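Local coordinates for putative cobalamin synthesis related protein (Corynebacterium diphtheriae, PDB 2NPN) that binds S-adenosylmethionine and probably acts as a methyltransferase of cobalamin biosynthesis, consistent with a precorrin-6A synthase (deacetylating), at residues A46-I51 and I61-D66; F107-D112 and D117-I122; H125-E130 and A134-I139. One frame throughout, in Å; residues are numbered along the deposited sequence. Where two conformers were deposited one is given.

Interaction 1. Residues A46-I51 and I61-D66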
loop_
_atom_site.group_PDB
_atom_site.type_symbol
_atom_site.label_atom_id
_atom_site.label_comp_id
_atom_site.label_asym_id
_atom_site.label_seq_id
_atom_site.Cartn_x
_atom_site.Cartn_y
_atom_site.Cartn_z
ATOM N N ALA A 46 1.881 -2.542 -14.569
ATOM C CA ALA A 46 3.152 -2.531 -15.299
ATOM C C ALA A 46 4.381 -2.527 -14.383
ATOM O O ALA A 46 5.315 -3.300 -14.611
ATOM C CB ALA A 46 3.185 -1.344 -16.302
ATOM N N LEU A 47 4.341 -1.721 -13.320
ATOM C CA LEU A 47 5.431 -1.677 -12.331
ATOM C C LEU A 47 5.567 -3.012 -11.641
ATOM O O LEU A 47 6.662 -3.508 -11.405
ATOM C CB LEU A 47 5.190 -0.601 -11.264
ATOM C CG LEU A 47 5.427 0.852 -11.616
ATOM C CD1 LEU A 47 5.104 1.656 -10.379
ATOM C CD2 LEU A 47 6.859 1.085 -12.100
ATOM N N ARG A 48 4.436 -3.606 -11.304
ATOM C CA ARG A 48 4.446 -4.863 -10.601
ATOM C C ARG A 48 5.016 -5.974 -11.482
ATOM O O ARG A 48 5.797 -6.808 -11.033
ATOM C CB ARG A 48 3.037 -5.211 -10.140
ATOM C CG ARG A 48 3.035 -6.434 -9.279
ATOM C CD ARG A 48 1.730 -6.587 -8.591
ATOM N NE ARG A 48 0.677 -6.882 -9.523
ATOM C CZ ARG A 48 -0.599 -6.689 -9.276
ATOM N NH1 ARG A 48 -1.001 -6.186 -8.092
ATOM N NH2 ARG A 48 -1.469 -7.015 -10.210
ATOM N N GLN A 49 4.603 -5.977 -12.756
ATOM C CA GLN A 49 5.125 -6.964 -13.709
ATOM C C GLN A 49 6.633 -6.795 -13.900
ATOM O O GLN A 49 7.354 -7.788 -14.035
ATOM C CB GLN A 49 4.373 -6.841 -15.035
ATOM C CG GLN A 49 4.730 -7.910 -16.071
ATOM C CD GLN A 49 4.379 -9.319 -15.592
ATOM O OE1 GLN A 49 5.257 -10.107 -15.201
ATOM N NE2 GLN A 49 3.075 -9.631 -15.598
ATOM N N LYS A 50 7.105 -5.546 -13.889
ATOM C CA LYS A 50 8.537 -5.235 -14.018
ATOM C C LYS A 50 9.330 -5.804 -12.837
ATOM O O LYS A 50 10.421 -6.323 -13.011
ATOM C CB LYS A 50 8.756 -3.716 -14.118
ATOM C CG LYS A 50 10.182 -3.252 -14.406
ATOM C CD LYS A 50 10.273 -1.692 -14.512
ATOM C CE LYS A 50 10.455 -1.045 -13.117
ATOM N NZ LYS A 50 9.745 0.272 -12.844
ATOM N N ILE A 51 8.763 -5.731 -11.644
ATOM C CA ILE A 51 9.414 -6.324 -10.458
ATOM C C ILE A 51 9.565 -7.840 -10.569
ATOM O O ILE A 51 10.666 -8.404 -10.372
ATOM C CB ILE A 51 8.613 -5.984 -9.206
ATOM C CG1 ILE A 51 8.801 -4.514 -8.879
ATOM C CG2 ILE A 51 9.024 -6.885 -8.019
ATOM C CD1 ILE A 51 7.903 -4.030 -7.763
ATOM N N ILE A 61 1.904 -13.816 -12.990
ATOM C CA ILE A 61 1.146 -13.266 -11.869
ATOM C C ILE A 61 -0.320 -13.571 -12.105
ATOM O O ILE A 61 -0.876 -13.204 -13.180
ATOM C CB ILE A 61 1.319 -11.743 -11.756
ATOM C CG1 ILE A 61 2.789 -11.371 -11.510
ATOM C CG2 ILE A 61 0.391 -11.198 -10.668
ATOM C CD1 ILE A 61 3.075 -9.830 -11.632
ATOM N N TYR A 62 -0.931 -14.247 -11.136
ATOM C CA TYR A 62 -2.389 -14.491 -11.085
ATOM C C TYR A 62 -3.061 -13.331 -10.357
ATOM O O TYR A 62 -3.064 -13.275 -9.129
ATOM C CB TYR A 62 -2.663 -15.829 -10.382
ATOM C CG TYR A 62 -4.113 -16.276 -10.342
ATOM C CD1 TYR A 62 -4.720 -16.827 -11.467
ATOM C CD2 TYR A 62 -4.857 -16.182 -9.162
ATOM C CE1 TYR A 62 -6.049 -17.264 -11.433
ATOM C CE2 TYR A 62 -6.195 -16.594 -9.118
ATOM C CZ TYR A 62 -6.778 -17.138 -10.255
ATOM O OH TYR A 62 -8.094 -17.571 -10.211
ATOM N N ALA A 63 -3.586 -12.365 -11.122
ATOM C CA ALA A 63 -4.171 -11.169 -10.530
ATOM C C ALA A 63 -5.676 -11.367 -10.377
ATOM O O ALA A 63 -6.375 -11.626 -11.363
ATOM C CB ALA A 63 -3.872 -9.931 -11.375
ATOM N N VAL A 64 -6.155 -11.303 -9.140
ATOM C CA VAL A 64 -7.572 -11.463 -8.847
ATOM C C VAL A 64 -8.212 -10.102 -8.650
ATOM O O VAL A 64 -7.786 -9.341 -7.760
ATOM C CB VAL A 64 -7.788 -12.315 -7.591
ATOM C CG1 VAL A 64 -9.293 -12.500 -7.311
ATOM C CG2 VAL A 64 -7.097 -13.645 -7.749
ATOM N N THR A 65 -9.231 -9.813 -9.464
ATOM C CA THR A 65 -9.931 -8.525 -9.444
ATOM C C THR A 65 -11.417 -8.746 -9.125
ATOM O O THR A 65 -11.953 -9.840 -9.320
ATOM C CB THR A 65 -9.764 -7.754 -10.797
ATOM O OG1 THR A 65 -8.502 -8.090 -11.396
ATOM C CG2 THR A 65 -9.821 -6.242 -10.567
ATOM N N ASP A 66 -12.070 -7.702 -8.630
ATOM C CA ASP A 66 -13.462 -7.795 -8.171
ATOM C C ASP A 66 -14.434 -7.830 -9.349
ATOM O O ASP A 66 -14.033 -7.597 -10.490
ATOM C CB ASP A 66 -13.800 -6.615 -7.248
ATOM C CG ASP A 66 -12.777 -6.432 -6.126
ATOM O OD1 ASP A 66 -12.048 -7.396 -5.802
ATOM O OD2 ASP A 66 -12.700 -5.313 -5.573
#
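I61 meets the helix chiefly through its terminal methyl CD1, which lies 4.1 Å from R48 CG and 4.1 Å from Q49 CA. With CG1 opposite the carbonyl carbon (chi1 -61°), the methyl is carried out from the strand to the helix surface, where it also touches the R48 carbonyl oxygen. The Q49 side chain slides past I61 in the opposite direction. R48 reaches further along the strand: its CG stands anti to the backbone N (chi1 -174°) and the chain turns at chi3, bringing NH2 to 4.0 Å from A63 CB. Both I61 CD1 and A63 CB approach the guanidinium obliquely, and the contact across the two segments is van der Waals in character. What fixes the arginine's polar end lies outside them: D36 forms a salt bridge with NH1, while A34 and W110 pack against the side chain. I61 likewise rests on A34, and Y62 and V64 bond through their backbones to strand 31-35. The short axes of 46-51 and 61-64 run nearly antiparallel, at 153° and 11.0 Å apart. Strand 61-64 is an outermost strand of the parallel sheet, and helix 42-55 is the helix of the beta-alpha-beta crossover from 31-35 to 61-64, in the tetrapyrrole methylase fold.

Interaction 2. Residues F107-D112 and D117-I122. With SAM (S-adenosylmethionine), chain C.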
loop_
_atom_site.group_PDB
_atom_site.type_symbol
_atom_site.label_atom_id
_atom_site.label_comp_id
_atom_site.label_asym_id
_atom_site.label_seq_id
_atom_site.Cartn_x
_atom_site.Cartn_y
_atom_site.Cartn_z
ATOM N N PHE A 107 1.967 -14.058 -2.387
ATOM C CA PHE A 107 1.013 -12.983 -2.641
ATOM C C PHE A 107 1.767 -11.655 -2.616
ATOM O O PHE A 107 2.513 -11.406 -1.660
ATOM C CB PHE A 107 -0.073 -12.923 -1.579
ATOM C CG PHE A 107 -1.153 -13.968 -1.702
ATOM C CD1 PHE A 107 -2.427 -13.608 -2.129
ATOM C CD2 PHE A 107 -0.900 -15.269 -1.362
ATOM C CE1 PHE A 107 -3.444 -14.522 -2.214
ATOM C CE2 PHE A 107 -1.913 -16.228 -1.434
ATOM C CZ PHE A 107 -3.213 -15.848 -1.873
ATOM N N LEU A 108 1.563 -10.810 -3.622
ATOM C CA LEU A 108 2.257 -9.529 -3.695
ATOM C C LEU A 108 1.371 -8.455 -3.113
ATOM O O LEU A 108 0.164 -8.368 -3.450
ATOM C CB LEU A 108 2.611 -9.206 -5.142
ATOM C CG LEU A 108 3.365 -10.301 -5.884
ATOM C CD1 LEU A 108 3.676 -9.802 -7.300
ATOM C CD2 LEU A 108 4.586 -10.725 -5.105
ATOM N N VAL A 109 1.954 -7.590 -2.287
ATOM C CA VAL A 109 1.205 -6.509 -1.635
ATOM C C VAL A 109 2.024 -5.231 -1.786
ATOM O O VAL A 109 3.215 -5.200 -1.434
ATOM C CB VAL A 109 0.980 -6.792 -0.124
ATOM C CG1 VAL A 109 0.226 -5.627 0.501
ATOM C CG2 VAL A 109 0.203 -8.121 0.034
ATOM N N TRP A 110 1.415 -4.165 -2.276
ATOM C CA TRP A 110 2.128 -2.907 -2.357
ATOM C C TRP A 110 2.517 -2.402 -0.953
ATOM O O TRP A 110 1.741 -2.539 0.006
ATOM C CB TRP A 110 1.249 -1.868 -3.043
ATOM C CG TRP A 110 1.007 -2.113 -4.467
ATOM C CD1 TRP A 110 -0.185 -2.433 -5.048
ATOM C CD2 TRP A 110 1.970 -2.075 -5.519
ATOM N NE1 TRP A 110 -0.019 -2.604 -6.395
ATOM C CE2 TRP A 110 1.299 -2.404 -6.708
ATOM C CE3 TRP A 110 3.357 -1.867 -5.556
ATOM C CZ2 TRP A 110 1.945 -2.452 -7.921
ATOM C CZ3 TRP A 110 4.008 -1.942 -6.762
ATOM C CH2 TRP A 110 3.303 -2.217 -7.930
ATOM N N GLY A 111 3.736 -1.887 -0.844
ATOM C CA GLY A 111 4.251 -1.301 0.389
ATOM C C GLY A 111 4.604 -2.389 1.380
ATOM O O GLY A 111 5.385 -3.301 1.038
ATOM N N ASP A 112 4.024 -2.308 2.573
ATOM C CA ASP A 112 4.156 -3.347 3.609
ATOM C C ASP A 112 2.799 -4.048 3.778
ATOM O O ASP A 112 1.754 -3.381 3.764
ATOM C CB ASP A 112 4.582 -2.726 4.938
ATOM C CG ASP A 112 4.954 -3.788 5.981
ATOM O OD1 ASP A 112 6.152 -4.156 6.071
ATOM O OD2 ASP A 112 4.021 -4.202 6.715
ATOM N N ASP A 117 -4.089 -2.716 4.319
ATOM C CA ASP A 117 -4.189 -3.724 3.256
ATOM C C ASP A 117 -4.935 -4.933 3.771
ATOM O O ASP A 117 -4.716 -5.347 4.918
ATOM C CB ASP A 117 -2.786 -4.127 2.767
ATOM C CG ASP A 117 -2.844 -4.992 1.548
ATOM O OD1 ASP A 117 -2.891 -4.443 0.436
ATOM O OD2 ASP A 117 -2.912 -6.237 1.708
ATOM N N SER A 118 -5.783 -5.525 2.923
ATOM C CA SER A 118 -6.666 -6.614 3.363
ATOM C C SER A 118 -6.144 -8.014 3.033
ATOM O O SER A 118 -6.781 -9.019 3.397
ATOM C CB SER A 118 -8.045 -6.448 2.723
ATOM O OG SER A 118 -7.928 -6.471 1.319
ATOM N N THR A 119 -5.012 -8.124 2.335
ATOM C CA THR A 119 -4.542 -9.441 1.861
ATOM C C THR A 119 -4.398 -10.468 2.975
ATOM O O THR A 119 -4.843 -11.593 2.842
ATOM C CB THR A 119 -3.219 -9.322 1.047
ATOM O OG1 THR A 119 -3.499 -8.555 -0.134
ATOM C CG2 THR A 119 -2.628 -10.690 0.706
ATOM N N LEU A 120 -3.799 -10.102 4.114
ATOM C CA LEU A 120 -3.590 -11.107 5.187
ATOM C C LEU A 120 -4.928 -11.625 5.699
ATOM O O LEU A 120 -5.106 -12.828 5.911
ATOM C CB LEU A 120 -2.742 -10.577 6.376
ATOM C CG LEU A 120 -1.225 -10.466 6.170
ATOM C CD1 LEU A 120 -0.496 -9.817 7.381
ATOM C CD2 LEU A 120 -0.607 -11.823 5.868
ATOM N N ARG A 121 -5.859 -10.699 5.892
ATOM C CA ARG A 121 -7.219 -11.037 6.349
ATOM C C ARG A 121 -7.895 -11.967 5.361
ATOM O O ARG A 121 -8.533 -12.956 5.754
ATOM C CB ARG A 121 -8.060 -9.754 6.495
ATOM C CG ARG A 121 -7.827 -8.948 7.767
ATOM C CD ARG A 121 -9.020 -8.029 8.089
ATOM N NE ARG A 121 -9.519 -7.300 6.915
ATOM C CZ ARG A 121 -8.974 -6.199 6.392
ATOM N NH1 ARG A 121 -7.887 -5.635 6.913
ATOM N NH2 ARG A 121 -9.528 -5.659 5.320
ATOM N N ILE A 122 -7.789 -11.635 4.079
ATOM C CA ILE A 122 -8.386 -12.461 3.034
ATOM C C ILE A 122 -7.780 -13.856 3.067
ATOM O O ILE A 122 -8.507 -14.866 2.979
ATOM C CB ILE A 122 -8.261 -11.796 1.632
ATOM C CG1 ILE A 122 -9.113 -10.522 1.588
ATOM C CG2 ILE A 122 -8.680 -12.745 0.518
ATOM C CD1 ILE A 122 -8.893 -9.621 0.369
HETATM N N SAM C . 0.315 -1.195 2.261
HETATM C CA SAM C . 0.543 0.152 1.656
HETATM C C SAM C . 1.797 0.805 2.206
HETATM O O SAM C . 2.132 1.942 1.779
HETATM O OXT SAM C . 2.494 0.185 3.034
HETATM C CB SAM C . -0.688 1.053 1.867
HETATM C CG SAM C . -1.932 0.596 1.104
HETATM S SD SAM C . -3.385 1.697 1.215
HETATM C CE SAM C . -4.526 0.628 0.291
HETATM C "C5'" SAM C . -3.243 2.948 -0.109
HETATM C "C4'" SAM C . -2.776 4.331 0.377
HETATM O "O4'" SAM C . -1.396 4.314 0.534
HETATM C "C3'" SAM C . -3.028 5.484 -0.596
HETATM O "O3'" SAM C . -4.334 5.992 -0.502
HETATM C "C2'" SAM C . -1.981 6.496 -0.216
HETATM O "O2'" SAM C . -2.350 7.129 0.997
HETATM C "C1'" SAM C . -0.839 5.538 0.049
HETATM N N9 SAM C . 0.001 5.294 -1.144
HETATM C C8 SAM C . 0.289 4.048 -1.679
HETATM N N7 SAM C . 1.143 4.170 -2.699
HETATM C C5 SAM C . 1.455 5.496 -2.804
HETATM C C6 SAM C . 2.327 6.196 -3.625
HETATM N N6 SAM C . 3.068 5.580 -4.582
HETATM N N1 SAM C . 2.435 7.573 -3.472
HETATM C C2 SAM C . 1.739 8.212 -2.463
HETATM N N3 SAM C . 0.884 7.526 -1.644
HETATM C C4 SAM C . 0.753 6.183 -1.785
HETATM O O HOH W 1 -2.183 -9.634 -2.755
HETATM O O HOH W 2 -1.020 -2.470 0.109
HETATM O O HOH W 3 -1.581 -4.621 -2.767
#
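V109 and D117 press together where strand 104-109 gives way to helix 119-130, the strand-loop-helix turn that in this tetrapyrrole methylase carries part of the S-adenosylmethionine pocket. V109 has CG1 anti to its own N (chi1 179°), which sends that methyl against the D117 carboxylate, 3.3 Å from CG; this is tight packing. The other methyl, CG2, meets T119 tip to tip, 3.7 Å from OG1. D117 OD2 caps the helix start by accepting from T119 N at 2.9 Å, the N-H arriving from above the carboxylate plane. T119 sets OG1 beside its own N (chi1 -64°), which puts CG2 anti to N and obliquely against F107 CD1, while OG1 shares a water with L108 O. Beyond the strand, the backbone grips the ligand: W110 O and D112 O both accept from the SAM amino nitrogen, and D112 N donates almost straight to OXT (174°). G111, with positive phi, brings its CA to 3.5 Å from SAM OXT. D117 joins this site through one water, which donates to D117 OD1 at 2.7 Å and to W110 O and accepts from SAM N at 2.8 Å.

Interaction 3. Residues H125-E130 and A134-I139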
loop_
_atom_site.group_PDB
_atom_site.type_symbol
_atom_site.label_atom_id
_atom_site.label_comp_id
_atom_site.label_asym_id
_atom_site.label_seq_id
_atom_site.Cartn_x
_atom_site.Cartn_y
_atom_site.Cartn_z
ATOM N N HIS A 125 -9.164 -15.846 6.092
ATOM C CA HIS A 125 -10.545 -16.250 5.839
ATOM C C HIS A 125 -10.559 -17.426 4.879
ATOM O O HIS A 125 -11.261 -18.415 5.117
ATOM C CB HIS A 125 -11.370 -15.086 5.263
ATOM C CG HIS A 125 -12.806 -15.434 5.019
ATOM N ND1 HIS A 125 -13.780 -15.302 5.984
ATOM C CD2 HIS A 125 -13.428 -15.931 3.922
ATOM C CE1 HIS A 125 -14.943 -15.698 5.491
ATOM N NE2 HIS A 125 -14.753 -16.091 4.243
HETATM N N MSE A 126 -9.806 -17.294 3.792
HETATM C CA MSE A 126 -9.765 -18.303 2.734
HETATM C C MSE A 126 -9.273 -19.654 3.267
HETATM O O MSE A 126 -9.884 -20.704 2.997
HETATM C CB MSE A 126 -8.892 -17.810 1.585
HETATM C CG MSE A 126 -8.803 -18.767 0.436
HETATM SE SE MSE A 126 -7.316 -20.006 0.648
HETATM C CE MSE A 126 -5.808 -18.768 0.509
ATOM N N ARG A 127 -8.198 -19.626 4.049
ATOM C CA ARG A 127 -7.648 -20.847 4.630
ATOM C C ARG A 127 -8.679 -21.564 5.494
ATOM O O ARG A 127 -8.797 -22.792 5.442
ATOM C CB ARG A 127 -6.434 -20.548 5.494
ATOM C CG ARG A 127 -5.129 -20.353 4.748
ATOM C CD ARG A 127 -3.957 -20.429 5.726
ATOM N NE ARG A 127 -4.219 -19.663 6.941
ATOM C CZ ARG A 127 -3.589 -19.818 8.104
ATOM N NH1 ARG A 127 -3.920 -19.042 9.135
ATOM N NH2 ARG A 127 -2.621 -20.714 8.253
ATOM N N ASN A 128 -9.407 -20.801 6.307
ATOM C CA ASN A 128 -10.441 -21.400 7.171
ATOM C C ASN A 128 -11.616 -22.002 6.404
ATOM O O ASN A 128 -12.120 -23.067 6.758
ATOM C CB ASN A 128 -10.986 -20.375 8.167
ATOM C CG ASN A 128 -9.974 -20.016 9.243
ATOM O OD1 ASN A 128 -9.163 -20.862 9.642
ATOM N ND2 ASN A 128 -10.024 -18.767 9.731
ATOM N N LEU A 129 -12.070 -21.292 5.382
ATOM C CA LEU A 129 -13.248 -21.688 4.621
ATOM C C LEU A 129 -12.948 -22.866 3.695
ATOM O O LEU A 129 -13.786 -23.732 3.498
ATOM C CB LEU A 129 -13.728 -20.503 3.792
ATOM C CG LEU A 129 -14.956 -20.642 2.905
ATOM C CD1 LEU A 129 -16.149 -21.113 3.715
ATOM C CD2 LEU A 129 -15.218 -19.293 2.239
ATOM N N GLU A 130 -11.740 -22.891 3.143
ATOM C CA GLU A 130 -11.352 -23.897 2.146
ATOM C C GLU A 130 -10.474 -24.989 2.733
ATOM O O GLU A 130 -10.029 -25.876 2.004
ATOM C CB GLU A 130 -10.618 -23.216 0.993
ATOM C CG GLU A 130 -11.467 -22.191 0.245
ATOM C CD GLU A 130 -12.758 -22.763 -0.326
ATOM O OE1 GLU A 130 -12.728 -23.837 -0.979
ATOM O OE2 GLU A 130 -13.817 -22.126 -0.128
ATOM N N ALA A 134 -1.539 -24.328 5.432
ATOM C CA ALA A 134 -0.394 -23.544 4.995
ATOM C C ALA A 134 0.303 -22.869 6.173
ATOM O O ALA A 134 -0.320 -22.570 7.190
ATOM C CB ALA A 134 -0.833 -22.495 4.005
ATOM N N ASP A 135 1.605 -22.648 6.031
ATOM C CA ASP A 135 2.365 -21.785 6.936
ATOM C C ASP A 135 2.479 -20.401 6.284
ATOM O O ASP A 135 3.115 -20.266 5.229
ATOM C CB ASP A 135 3.750 -22.404 7.185
ATOM C CG ASP A 135 4.668 -21.518 8.019
ATOM O OD1 ASP A 135 4.186 -20.661 8.798
ATOM O OD2 ASP A 135 5.897 -21.692 7.890
ATOM N N VAL A 136 1.871 -19.381 6.906
ATOM C CA VAL A 136 1.894 -18.020 6.365
ATOM C C VAL A 136 3.122 -17.286 6.866
ATOM O O VAL A 136 3.336 -17.229 8.070
ATOM C CB VAL A 136 0.608 -17.248 6.693
ATOM C CG1 VAL A 136 0.684 -15.822 6.127
ATOM C CG2 VAL A 136 -0.608 -18.011 6.137
ATOM N N LYS A 137 3.929 -16.771 5.952
ATOM C CA LYS A 137 5.134 -16.019 6.285
ATOM C C LYS A 137 5.063 -14.615 5.636
ATOM O O LYS A 137 4.976 -14.480 4.413
ATOM C CB LYS A 137 6.384 -16.769 5.815
ATOM C CG LYS A 137 6.528 -18.194 6.426
ATOM C CD LYS A 137 7.745 -18.911 5.893
ATOM C CE LYS A 137 9.042 -18.459 6.585
ATOM N NZ LYS A 137 10.095 -19.503 6.430
ATOM N N VAL A 138 5.133 -13.589 6.475
ATOM C CA VAL A 138 4.973 -12.231 6.021
ATOM C C VAL A 138 6.366 -11.634 5.871
ATOM O O VAL A 138 7.216 -11.729 6.773
ATOM C CB VAL A 138 4.132 -11.420 6.997
ATOM C CG1 VAL A 138 4.015 -9.967 6.532
ATOM C CG2 VAL A 138 2.770 -12.071 7.223
ATOM N N ILE A 139 6.551 -10.966 4.736
ATOM C CA ILE A 139 7.804 -10.319 4.390
ATOM C C ILE A 139 7.553 -8.806 4.282
ATOM O O ILE A 139 6.795 -8.377 3.421
ATOM C CB ILE A 139 8.375 -10.903 3.068
ATOM C CG1 ILE A 139 8.663 -12.399 3.257
ATOM C CG2 ILE A 139 9.543 -10.097 2.628
ATOM C CD1 ILE A 139 9.224 -13.097 1.987
#
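The guanidinium of R127 has V136 CG2 over one face, 3.8 Å above the plane and displaced toward the rim, and A134 O at its edge, in the plane of the group. R127 was modelled in two conformers, and the description holds for one of them. These contacts join helix 119-130 to strand 134-139, an outermost strand of the parallel sheet in the tetrapyrrole methylase fold. The valine methyl lies 4.0 Å from both CZ and NH2, so the planar end of the arginine rests on an aliphatic branch. NH2 donates to A134 O, but the N-H...O angle of 129° marks this bond as weak. The stronger polar partner of the group is E124, one turn back on the same helix, which forms a salt bridge with NH1. The side chain leaves the helix with CG opposite the carbonyl carbon (chi1 -81°) and bends at chi3 (-45°), and this turn brings the flat group over V136 CG2. V136 crosses it obliquely, and it also packs on I123 and E124 of the helix and on V7 of the neighbouring strand. A134 and V136 alternate with D135, whose CB points away from the helix; D135 and K137 bond through their backbones to strand 3-9. Nearer the helix, the aliphatic part of the arginine completes the contact, with R127 CD 4.1 Å from A134 CB.

All three interactions pack a helix on the same parallel sheet, at different depths. Interaction 2 is buried, centred on strand 104-109 in the sheet's middle; interactions 1 and 3 involve its two outermost strands, the former partly buried and the latter at the surface. An arginine takes part in each outer contact, tied by a salt bridge to an aspartate or glutamate beyond its segments, whereas the inner one relies on branched side chains, a helix cap and waters leading to SAM. Interactions 2 and 3 share helix 119-130 and touch, in the conformer given, where L120 CD2 lies 3.6 Å from V138 CG2. Interactions 1 and 2 meet through R48 CB and W110 CZ2, 3.7 Å apart; 1 and 3 do not touch.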